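PDB 3RJU: beta-lactamase/D-alanine Carboxypeptidase from Yersinia pestis, which probably hydrolyses beta-lactams or cleaves terminal D-alanine from cell-wall peptides, as a putative penicillin-binding protein of the serine beta-lactamase family. Local coordinates for residues A[5-8]-A[9-13]; A[41-45]-A[46-50]; A[237-240]-A[241-245]; A[273-277]-A[278-282]. All blocks are in the same frame, centred on the assembly; numbering follows the deposited sequence.

How the contacts relate
All four contacts are local, formed within single stretches of ten or fewer residues. Contact 2 is a surface loop, closed almost entirely by hydrogen bonds to a carboxylate, an amide and the backbone; contacts 1, 3 and 4 are partly buried. Contact 1 opens helix 6-20 and contact 3 ends helix 233-241, and both put side chains on strand 25-32. Aromatic and apolar packing is most prominent in contact 3, whereas contact 1 is mainly backbone bonding with a polar outer side. Contact 4 is a turn built round a water beside strand 299-306. Both contacts 1 and 2 involve edge strand 35-42: Asp11 is paired with Arg39, and the loop of contact 2 leaves the strand's end.

Contact 1: A[5-8]-A[9-13]; sequences LTSQ and IVDQY
Ser7 and Asp11, one helical turn apart, are joined through a water that donates to Asp11 OD2 at 2.6 Å and pairs with Ser7 OG at 2.7 Å. Ser7 OG stands opposite its own backbone N (chi1 180°), while Asp11 CG turns back beside its backbone N (chi1 -71°); these torsions place hydroxyl and carboxylate on the same flank of the helix, where the water bridges them. The other carboxylate oxygen, Asp11 OD1, makes a salt bridge with Arg39 of strand 35-42, and the same arginine reaches Ser7 OG weakly.

Beneath this polar edge runs the helical bonding of the first turns of helix 6-20. Ile9 N donates to Leu5 O at 2.8 Å, with the carbonyl aimed almost straight at it, and Val10 N follows to Thr6 O at 3.0 Å. Asp11 N binds Ser7 O at 2.9 Å, whereas the bond from Gln12 N to Gln8 O is weak. The side chain of Ile9 arches over the first of these carbonyls: CG1 lies 3.3 Å from Leu5 O, and CD1 comes alongside Leu5 CB at 4.0 Å. Ile9 continues onto Glu348 and Leu349 of helix 336-349, and Val10 packs on strands 25-32 and 35-42. This placing of terminal helices together against the sheet is as in other serine beta-lactamases. With an arginine on one oxygen and a water on the other, the Asp11 carboxylate is probably held ionised and fixed in rotation, tying the helix to the edge strand.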
loop_
_atom_site.group_PDB
_atom_site.type_symbol
_atom_site.label_atom_id
_atom_site.label_comp_id
_atom_site.label_asym_id
_atom_site.label_seq_id
_atom_site.Cartn_x
_atom_site.Cartn_y
_atom_site.Cartn_z
ATOM N N LEU A 5 -22.559 7.325 18.029
ATOM C CA LEU A 5 -21.390 8.152 18.322
ATOM C C LEU A 5 -20.308 8.172 17.229
ATOM O O LEU A 5 -19.368 8.956 17.311
ATOM C CB LEU A 5 -20.735 7.703 19.633
ATOM C CG LEU A 5 -21.586 7.647 20.902
ATOM C CD1 LEU A 5 -20.716 7.269 22.100
ATOM C CD2 LEU A 5 -22.281 8.975 21.165
ATOM N N THR A 6 -20.431 7.328 16.207
ATOM C CA THR A 6 -19.341 7.194 15.244
ATOM C C THR A 6 -18.894 8.526 14.643
ATOM O O THR A 6 -17.712 8.830 14.620
ATOM C CB THR A 6 -19.738 6.253 14.099
ATOM O OG1 THR A 6 -20.292 5.053 14.651
ATOM C CG2 THR A 6 -18.533 5.908 13.247
ATOM N N SER A 7 -19.858 9.287 14.122
ATOM C CA SER A 7 -19.590 10.575 13.495
ATOM C C SER A 7 -18.921 11.551 14.503
ATOM O O SER A 7 -17.941 12.249 14.187
ATOM C CB SER A 7 -20.925 11.145 13.014
ATOM O OG SER A 7 -20.728 12.390 12.408
ATOM N N GLN A 8 -19.465 11.617 15.713
ATOM C CA GLN A 8 -18.899 12.493 16.737
ATOM C C GLN A 8 -17.469 12.080 17.157
ATOM O O GLN A 8 -16.613 12.940 17.428
ATOM C CB GLN A 8 -19.838 12.598 17.954
ATOM C CG GLN A 8 -21.144 13.384 17.712
ATOM C CD GLN A 8 -22.212 12.592 16.951
ATOM O OE1 GLN A 8 -22.046 11.398 16.684
ATOM N NE2 GLN A 8 -23.321 13.252 16.624
ATOM N N ILE A 9 -17.196 10.778 17.210
ATOM C CA ILE A 9 -15.848 10.329 17.521
ATOM C C ILE A 9 -14.888 10.729 16.394
ATOM O O ILE A 9 -13.781 11.240 16.643
ATOM C CB ILE A 9 -15.814 8.811 17.777
ATOM C CG1 ILE A 9 -16.573 8.470 19.070
ATOM C CG2 ILE A 9 -14.355 8.304 17.836
ATOM C CD1 ILE A 9 -16.870 6.967 19.255
ATOM N N VAL A 10 -15.310 10.531 15.150
ATOM C CA VAL A 10 -14.477 10.953 14.034
ATOM C C VAL A 10 -14.171 12.450 14.133
ATOM O O VAL A 10 -13.027 12.877 13.923
ATOM C CB VAL A 10 -15.111 10.596 12.672
ATOM C CG1 VAL A 10 -14.315 11.214 11.518
ATOM C CG2 VAL A 10 -15.176 9.065 12.504
ATOM N N ASP A 11 -15.192 13.234 14.472
ATOM C CA ASP A 11 -15.016 14.680 14.616
ATOM C C ASP A 11 -14.080 15.096 15.749
ATOM O O ASP A 11 -13.560 16.206 15.739
ATOM C CB ASP A 11 -16.365 15.364 14.814
ATOM C CG ASP A 11 -17.196 15.374 13.557
ATOM O OD1 ASP A 11 -16.626 15.211 12.453
ATOM O OD2 ASP A 11 -18.424 15.559 13.685
ATOM N N GLN A 12 -13.900 14.235 16.742
ATOM C CA GLN A 12 -12.921 14.498 17.794
ATOM C C GLN A 12 -11.485 14.513 17.261
ATOM O O GLN A 12 -10.600 15.110 17.879
ATOM C CB GLN A 12 -13.034 13.456 18.909
ATOM C CG GLN A 12 -14.314 13.500 19.714
ATOM C CD GLN A 12 -14.445 12.256 20.592
ATOM O OE1 GLN A 12 -13.468 11.538 20.806
ATOM N NE2 GLN A 12 -15.644 11.986 21.072
ATOM N N TYR A 13 -11.257 13.860 16.117
ATOM C CA TYR A 13 -9.904 13.647 15.598
ATOM C C TYR A 13 -9.615 14.266 14.251
ATOM O O TYR A 13 -8.473 14.634 13.983
ATOM C CB TYR A 13 -9.581 12.140 15.511
ATOM C CG TYR A 13 -9.380 11.554 16.888
ATOM C CD1 TYR A 13 -8.131 11.566 17.482
ATOM C CD2 TYR A 13 -10.460 11.050 17.620
ATOM C CE1 TYR A 13 -7.934 11.077 18.743
ATOM C CE2 TYR A 13 -10.269 10.540 18.910
ATOM C CZ TYR A 13 -8.997 10.562 19.455
ATOM O OH TYR A 13 -8.791 10.084 20.724
HETATM O O HOH W 1 -20.696 14.505 14.165
#

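Contact 2: A[41-45]-A[46-50]; sequences FGETQ and PGNNI
A type II beta turn runs from Gln45 to Asn48, with Pro46 and Gly47 at its corners, closed by Asn48 N to Gln45 O at 3.0 Å, and outside it Thr44 N donates to Ile50 O at 2.8 Å; Gly47 supplies the positive phi (86°) usual at the second corner.

Glu43 reaches across the mouth of the loop with its chain extended beyond CG. Its OE1 receives Gly47 N at 3.0 Å from above the carboxylate plane, and its OE2 takes Asn49 N at 2.8 Å on the anti side. A water bridges OE2 to Asn49 OD1, so two backbone N-H groups and a water fix the carboxylate. Asn48 makes the second set of bonds. Its CG lies between its backbone N and carbonyl carbon (chi1 80°), which brings the amide back over the loop: ND2 meets Thr44 OG1 at 2.9 Å in the amide plane and nearly straight, at 175°, while OD1 accepts Ile50 N at 3.0 Å, from above its carbonyl plane, in an Asx turn. A weak bond from Gln45 N also ends on OD1.

The loop leaves the end of strand 35-42, where Phe41 packs on Phe18 of helix 6-20, and rests against Val24 and Ile210 through Pro46.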
loop_
_atom_site.group_PDB
_atom_site.type_symbol
_atom_site.label_atom_id
_atom_site.label_comp_id
_atom_site.label_asym_id
_atom_site.label_seq_id
_atom_site.Cartn_x
_atom_site.Cartn_y
_atom_site.Cartn_z
ATOM N N PHE A 41 -10.779 18.126 4.070
ATOM C CA PHE A 41 -10.304 19.409 4.568
ATOM C C PHE A 41 -9.303 20.026 3.615
ATOM O O PHE A 41 -8.611 19.318 2.873
ATOM C CB PHE A 41 -9.578 19.229 5.899
ATOM C CG PHE A 41 -10.409 18.601 6.965
ATOM C CD1 PHE A 41 -11.221 19.369 7.771
ATOM C CD2 PHE A 41 -10.343 17.227 7.191
ATOM C CE1 PHE A 41 -11.993 18.775 8.771
ATOM C CE2 PHE A 41 -11.104 16.638 8.182
ATOM C CZ PHE A 41 -11.929 17.418 8.973
ATOM N N GLY A 42 -9.180 21.349 3.686
ATOM C CA GLY A 42 -8.128 22.026 2.962
ATOM C C GLY A 42 -8.422 22.189 1.489
ATOM O O GLY A 42 -9.568 22.399 1.092
ATOM N N GLU A 43 -7.370 22.075 0.679
ATOM C CA GLU A 43 -7.435 22.467 -0.723
ATOM C C GLU A 43 -6.812 21.407 -1.597
ATOM O O GLU A 43 -5.873 20.730 -1.177
ATOM C CB GLU A 43 -6.636 23.753 -0.922
ATOM C CG GLU A 43 -6.945 24.861 0.029
ATOM C CD GLU A 43 -5.988 26.011 -0.179
ATOM O OE1 GLU A 43 -4.807 25.924 0.240
ATOM O OE2 GLU A 43 -6.421 26.996 -0.787
ATOM N N THR A 44 -7.306 21.289 -2.822
ATOM C CA THR A 44 -6.746 20.338 -3.783
ATOM C C THR A 44 -5.477 20.852 -4.471
ATOM O O THR A 44 -4.809 20.103 -5.158
ATOM C CB THR A 44 -7.771 19.932 -4.853
ATOM O OG1 THR A 44 -8.205 21.105 -5.547
ATOM C CG2 THR A 44 -8.980 19.227 -4.229
ATOM N N GLN A 45 -5.181 22.142 -4.318
ATOM C CA GLN A 45 -3.909 22.725 -4.746
ATOM C C GLN A 45 -3.660 23.926 -3.840
ATOM O O GLN A 45 -4.609 24.616 -3.475
ATOM C CB GLN A 45 -3.962 23.174 -6.213
ATOM C CG GLN A 45 -4.439 22.106 -7.193
ATOM C CD GLN A 45 -4.320 22.523 -8.656
ATOM O OE1 GLN A 45 -3.562 23.435 -8.997
ATOM N NE2 GLN A 45 -5.068 21.847 -9.528
ATOM N N PRO A 46 -2.395 24.178 -3.455
ATOM C CA PRO A 46 -2.152 25.310 -2.548
ATOM C C PRO A 46 -2.786 26.598 -3.069
ATOM O O PRO A 46 -2.539 26.983 -4.212
ATOM C CB PRO A 46 -0.624 25.407 -2.520
ATOM C CG PRO A 46 -0.198 23.975 -2.734
ATOM C CD PRO A 46 -1.149 23.457 -3.773
ATOM N N GLY A 47 -3.635 27.216 -2.251
ATOM C CA GLY A 47 -4.242 28.490 -2.585
ATOM C C GLY A 47 -5.518 28.436 -3.411
ATOM O O GLY A 47 -6.119 29.481 -3.647
ATOM N N ASN A 48 -5.963 27.253 -3.838
ATOM C CA ASN A 48 -7.127 27.221 -4.726
ATOM C C ASN A 48 -8.492 27.205 -4.034
ATOM O O ASN A 48 -9.528 27.374 -4.683
ATOM C CB ASN A 48 -7.019 26.123 -5.802
ATOM C CG ASN A 48 -7.372 24.726 -5.291
ATOM O OD1 ASN A 48 -7.581 24.496 -4.097
ATOM N ND2 ASN A 48 -7.434 23.785 -6.214
ATOM N N ASN A 49 -8.480 27.017 -2.720
ATOM C CA ASN A 49 -9.698 27.005 -1.929
ATOM C C ASN A 49 -10.761 26.037 -2.412
ATOM O O ASN A 49 -11.962 26.277 -2.227
ATOM C CB ASN A 49 -10.288 28.408 -1.837
ATOM C CG ASN A 49 -10.373 28.881 -0.423
ATOM O OD1 ASN A 49 -9.421 29.474 0.107
ATOM N ND2 ASN A 49 -11.503 28.600 0.226
ATOM N N ILE A 50 -10.318 24.949 -3.033
ATOM C CA ILE A 50 -11.226 23.907 -3.494
ATOM C C ILE A 50 -11.075 22.704 -2.563
ATOM O O ILE A 50 -9.997 22.106 -2.487
ATOM C CB ILE A 50 -10.912 23.488 -4.953
ATOM C CG1 ILE A 50 -11.092 24.669 -5.920
ATOM C CG2 ILE A 50 -11.785 22.312 -5.384
ATOM C CD1 ILE A 50 -10.781 24.311 -7.389
HETATM O O HOH W 2 -6.453 29.286 0.678
#

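Contact 3: A[237-240]-A[241-245]; sequences QHWM and QQFLA
Trp239 and Phe243 form an edge-to-face aromatic pair, with the edge of Phe243 directed at the face of the tryptophan six-membered ring; the centroids are 4.8 Å apart and the planes at 63°. Phe243 CE2 lies over the rim of the indole face, 3.5 Å from Trp239 CH2, with CZ beside it. Trp239 CG lies opposite its backbone N (chi1 -169°), carrying the indole out from the side of the helix to meet Phe243, one turn on. Phe243 makes a second edge-to-face pair with Trp287. A looser apolar contact joins Met240 CG and Leu244 CD1 at 4.5 Å, and both residues lean on Ile31 of strand 25-32.

These residues finish helix 233-241, which lies against the central antiparallel sheet and runs into a type I turn from Gln241 to Leu244. As the helix ends, the bonding shortens its step: Gln241 N still reaches Gln237 O at 3.0 Å, but Gln242 N binds Trp239 O at 3.3 Å and Phe243 N binds Met240 O at 3.1 Å, each from above the carbonyl plane.

Among side-chain hydrogen bonds, Gln241 NE2 donates to Leu244 O at 3.2 Å, and a water donates to Gln241 OE1 while accepting from Gln237 NE2. Trp239 NE1 bonds Glu70 OE1, holding the indole against helix 64-77. In one of two conformers, hence less certainly, Gln242 NE2 reaches Trp239 O from the other face and lies over the indole.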
loop_
_atom_site.group_PDB
_atom_site.type_symbol
_atom_site.label_atom_id
_atom_site.label_comp_id
_atom_site.label_asym_id
_atom_site.label_seq_id
_atom_site.Cartn_x
_atom_site.Cartn_y
_atom_site.Cartn_z
ATOM N N GLN A 237 -12.512 3.597 -0.349
ATOM C CA GLN A 237 -13.548 3.145 0.577
ATOM C C GLN A 237 -14.038 1.744 0.173
ATOM O O GLN A 237 -14.153 0.838 1.005
ATOM C CB GLN A 237 -14.744 4.105 0.607
ATOM C CG GLN A 237 -15.854 3.645 1.523
ATOM C CD GLN A 237 -17.180 4.347 1.237
ATOM O OE1 GLN A 237 -17.204 5.532 0.893
ATOM N NE2 GLN A 237 -18.288 3.614 1.375
ATOM N N HIS A 238 -14.348 1.576 -1.111
ATOM C CA HIS A 238 -14.855 0.299 -1.600
ATOM C C HIS A 238 -13.837 -0.827 -1.421
ATOM O O HIS A 238 -14.211 -1.939 -1.041
ATOM C CB HIS A 238 -15.305 0.417 -3.062
ATOM C CG HIS A 238 -16.442 1.369 -3.259
ATOM N ND1 HIS A 238 -17.609 1.288 -2.529
ATOM C CD2 HIS A 238 -16.591 2.430 -4.088
ATOM C CE1 HIS A 238 -18.429 2.257 -2.898
ATOM N NE2 HIS A 238 -17.834 2.966 -3.844
ATOM N N TRP A 239 -12.559 -0.532 -1.662
ATOM C CA TRP A 239 -11.506 -1.529 -1.496
ATOM C C TRP A 239 -11.376 -1.938 -0.034
ATOM O O TRP A 239 -11.334 -3.130 0.305
ATOM C CB TRP A 239 -10.161 -1.006 -2.017
ATOM C CG TRP A 239 -9.135 -2.082 -2.098
ATOM C CD1 TRP A 239 -9.001 -2.990 -3.094
ATOM C CD2 TRP A 239 -8.110 -2.379 -1.139
ATOM N NE1 TRP A 239 -7.959 -3.850 -2.821
ATOM C CE2 TRP A 239 -7.387 -3.491 -1.632
ATOM C CE3 TRP A 239 -7.722 -1.808 0.076
ATOM C CZ2 TRP A 239 -6.305 -4.053 -0.944
ATOM C CZ3 TRP A 239 -6.654 -2.368 0.763
ATOM C CH2 TRP A 239 -5.954 -3.476 0.244
HETATM N N MSE A 240 -11.328 -0.945 0.843
HETATM C CA MSE A 240 -11.131 -1.215 2.257
HETATM C C MSE A 240 -12.322 -2.009 2.825
HETATM O O MSE A 240 -12.149 -2.863 3.698
HETATM C CB MSE A 240 -10.948 0.107 3.009
HETATM C CG MSE A 240 -10.663 -0.091 4.475
HETATM SE SE MSE A 240 -9.974 1.510 5.365
HETATM C CE MSE A 240 -11.582 2.604 5.275
ATOM N N GLN A 241 -13.522 -1.731 2.325
ATOM C CA GLN A 241 -14.743 -2.370 2.827
ATOM C C GLN A 241 -14.682 -3.895 2.729
ATOM O O GLN A 241 -15.291 -4.597 3.537
ATOM C CB GLN A 241 -15.979 -1.846 2.067
ATOM C CG GLN A 241 -17.334 -2.435 2.543
ATOM C CD GLN A 241 -17.680 -2.018 3.949
ATOM O OE1 GLN A 241 -18.136 -0.899 4.173
ATOM N NE2 GLN A 241 -17.426 -2.900 4.916
ATOM N N GLN A 242 -13.961 -4.426 1.741
ATOM C CA GLN A 242 -13.947 -5.888 1.570
ATOM C C GLN A 242 -13.256 -6.629 2.717
ATOM O O GLN A 242 -13.401 -7.846 2.841
ATOM C CB GLN A 242 -13.416 -6.372 0.202
ATOM C CG GLN A 242 -12.707 -5.370 -0.683
ATOM C CD GLN A 242 -11.529 -5.974 -1.453
ATOM O OE1 GLN A 242 -11.658 -6.965 -2.190
ATOM N NE2 GLN A 242 -10.382 -5.383 -1.281
ATOM N N PHE A 243 -12.530 -5.905 3.566
ATOM C CA PHE A 243 -11.901 -6.541 4.735
ATOM C C PHE A 243 -12.775 -6.539 5.986
ATOM O O PHE A 243 -12.416 -7.139 6.993
ATOM C CB PHE A 243 -10.548 -5.896 5.062
ATOM C CG PHE A 243 -9.550 -5.985 3.933
ATOM C CD1 PHE A 243 -8.691 -7.071 3.830
ATOM C CD2 PHE A 243 -9.489 -4.993 2.964
ATOM C CE1 PHE A 243 -7.788 -7.167 2.784
ATOM C CE2 PHE A 243 -8.584 -5.084 1.913
ATOM C CZ PHE A 243 -7.718 -6.155 1.839
ATOM N N LEU A 244 -13.926 -5.880 5.908
ATOM C CA LEU A 244 -14.718 -5.560 7.097
ATOM C C LEU A 244 -16.129 -6.063 6.921
ATOM O O LEU A 244 -16.725 -5.866 5.870
ATOM C CB LEU A 244 -14.760 -4.034 7.284
ATOM C CG LEU A 244 -13.392 -3.366 7.351
ATOM C CD1 LEU A 244 -13.525 -1.840 7.420
ATOM C CD2 LEU A 244 -12.630 -3.898 8.554
ATOM N N ALA A 245 -16.690 -6.681 7.955
ATOM C CA ALA A 245 -18.081 -7.117 7.887
ATOM C C ALA A 245 -19.045 -5.946 8.133
ATOM O O ALA A 245 -18.752 -5.014 8.891
ATOM C CB ALA A 245 -18.344 -8.230 8.893
HETATM O O HOH W 3 -18.630 0.776 2.075
#

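Contact 4: A[273-277]-A[278-282]; sequences GMDVA and GQADA
The Asp275 carboxylate is directed at the backbone N-H of Ala280, just beyond the turn that Asp275 begins. Asp275 CG sits beside its own backbone N (chi1 -57°), and this brings OD1 to Ala280 N at 2.8 Å, an almost straight bond (166°) on the anti side, tilted 30° out of the carboxylate plane. The methyl of Ala280 lies next to the same oxygen, CB to Asp275 OD1 3.4 Å. It also meets the start of the Met274 side chain, CB to CB 4.0 Å, while the rest of that selenomethionine bends away at two torsions to lie on Val288 and His114. A salt bridge from Arg265 meets Asp275 OD1 as well, and the same guanidinium group binds Ala280 O, so a positive charge probably steadies the carboxylate where the amide grips it.

The frame is a type I beta turn from Asp275 to Gly278, closed by Gly278 N to Asp275 O at 3.1 Å. It belongs to the connection between strands 270-272 and 282-284, and Asp281 with Ala282 then forms a classic beta bulge opposite Tyr289 as the sheet is entered. A water bridges the backbone with three bonds: it donates to Met274 O at 2.9 Å and Gly278 O at 2.8 Å, and accepts from Ala277 N.

Gln279 extends along the chain, and its NE2 meets Asp281 OD1 at 2.9 Å, with the oxygen in the amide plane; Asp281 OD2 pairs with Lys293. Val276 points away from Gly278 and what follows, its side chain about 4 Å from a bound citrate, probably from the crystallisation medium, and against Thr303 of strand 299-306.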
loop_
_atom_site.group_PDB
_atom_site.type_symbol
_atom_site.label_atom_id
_atom_site.label_comp_id
_atom_site.label_asym_id
_atom_site.label_seq_id
_atom_site.Cartn_x
_atom_site.Cartn_y
_atom_site.Cartn_z
ATOM N N GLY A 273 13.140 -0.241 7.982
ATOM C CA GLY A 273 12.131 0.402 7.173
ATOM C C GLY A 273 10.700 -0.015 7.453
ATOM O O GLY A 273 9.813 0.366 6.696
HETATM N N MSE A 274 10.474 -0.774 8.527
HETATM C CA MSE A 274 9.151 -1.350 8.793
HETATM C C MSE A 274 8.349 -0.613 9.853
HETATM O O MSE A 274 7.176 -0.930 10.054
HETATM C CB MSE A 274 9.265 -2.817 9.246
HETATM C CG MSE A 274 10.024 -3.743 8.284
HETATM SE SE MSE A 274 9.492 -3.625 6.407
HETATM C CE MSE A 274 7.550 -3.898 6.600
ATOM N N ASP A 275 8.979 0.350 10.527
ATOM C CA ASP A 275 8.403 0.908 11.748
ATOM C C ASP A 275 7.877 2.343 11.602
ATOM O O ASP A 275 7.805 3.100 12.585
ATOM C CB ASP A 275 9.423 0.822 12.872
ATOM C CG ASP A 275 9.898 -0.606 13.120
ATOM O OD1 ASP A 275 9.059 -1.538 13.085
ATOM O OD2 ASP A 275 11.121 -0.792 13.328
ATOM N N VAL A 276 7.493 2.701 10.380
ATOM C CA VAL A 276 7.124 4.087 10.075
ATOM C C VAL A 276 5.939 4.592 10.913
ATOM O O VAL A 276 5.928 5.746 11.344
ATOM C CB VAL A 276 6.870 4.259 8.558
ATOM C CG1 VAL A 276 6.339 5.679 8.218
ATOM C CG2 VAL A 276 8.154 3.928 7.779
ATOM N N ALA A 277 4.957 3.726 11.157
ATOM C CA ALA A 277 3.771 4.123 11.910
ATOM C C ALA A 277 3.803 3.580 13.343
ATOM O O ALA A 277 2.822 3.684 14.078
ATOM C CB ALA A 277 2.523 3.651 11.199
ATOM N N GLY A 278 4.937 3.001 13.724
ATOM C CA GLY A 278 5.110 2.427 15.049
ATOM C C GLY A 278 5.753 1.057 14.902
ATOM O O GLY A 278 5.879 0.547 13.787
ATOM N N GLN A 279 6.165 0.446 16.010
ATOM C CA GLN A 279 6.881 -0.823 15.929
ATOM C C GLN A 279 6.059 -1.902 15.243
ATOM O O GLN A 279 4.906 -2.143 15.614
ATOM C CB GLN A 279 7.270 -1.308 17.318
ATOM C CG GLN A 279 7.931 -2.670 17.324
ATOM C CD GLN A 279 8.455 -3.022 18.700
ATOM O OE1 GLN A 279 9.389 -2.389 19.206
ATOM N NE2 GLN A 279 7.830 -4.015 19.333
ATOM N N ALA A 280 6.677 -2.545 14.250
ATOM C CA ALA A 280 6.075 -3.667 13.559
ATOM C C ALA A 280 6.269 -4.913 14.394
ATOM O O ALA A 280 7.396 -5.372 14.594
ATOM C CB ALA A 280 6.722 -3.861 12.181
ATOM N N ASP A 281 5.174 -5.465 14.895
ATOM C CA ASP A 281 5.264 -6.694 15.682
ATOM C C ASP A 281 5.193 -7.970 14.840
ATOM O O ASP A 281 5.684 -9.033 15.257
ATOM C CB ASP A 281 4.220 -6.676 16.786
ATOM C CG ASP A 281 4.511 -5.598 17.799
ATOM O OD1 ASP A 281 5.657 -5.586 18.299
ATOM O OD2 ASP A 281 3.633 -4.748 18.058
ATOM N N ALA A 282 4.596 -7.870 13.652
ATOM C CA ALA A 282 4.617 -8.984 12.705
ATOM C C ALA A 282 4.490 -8.441 11.303
ATOM O O ALA A 282 3.877 -7.382 11.091
ATOM C CB ALA A 282 3.508 -10.025 13.011
HETATM O O HOH W 4 4.997 0.696 11.162
#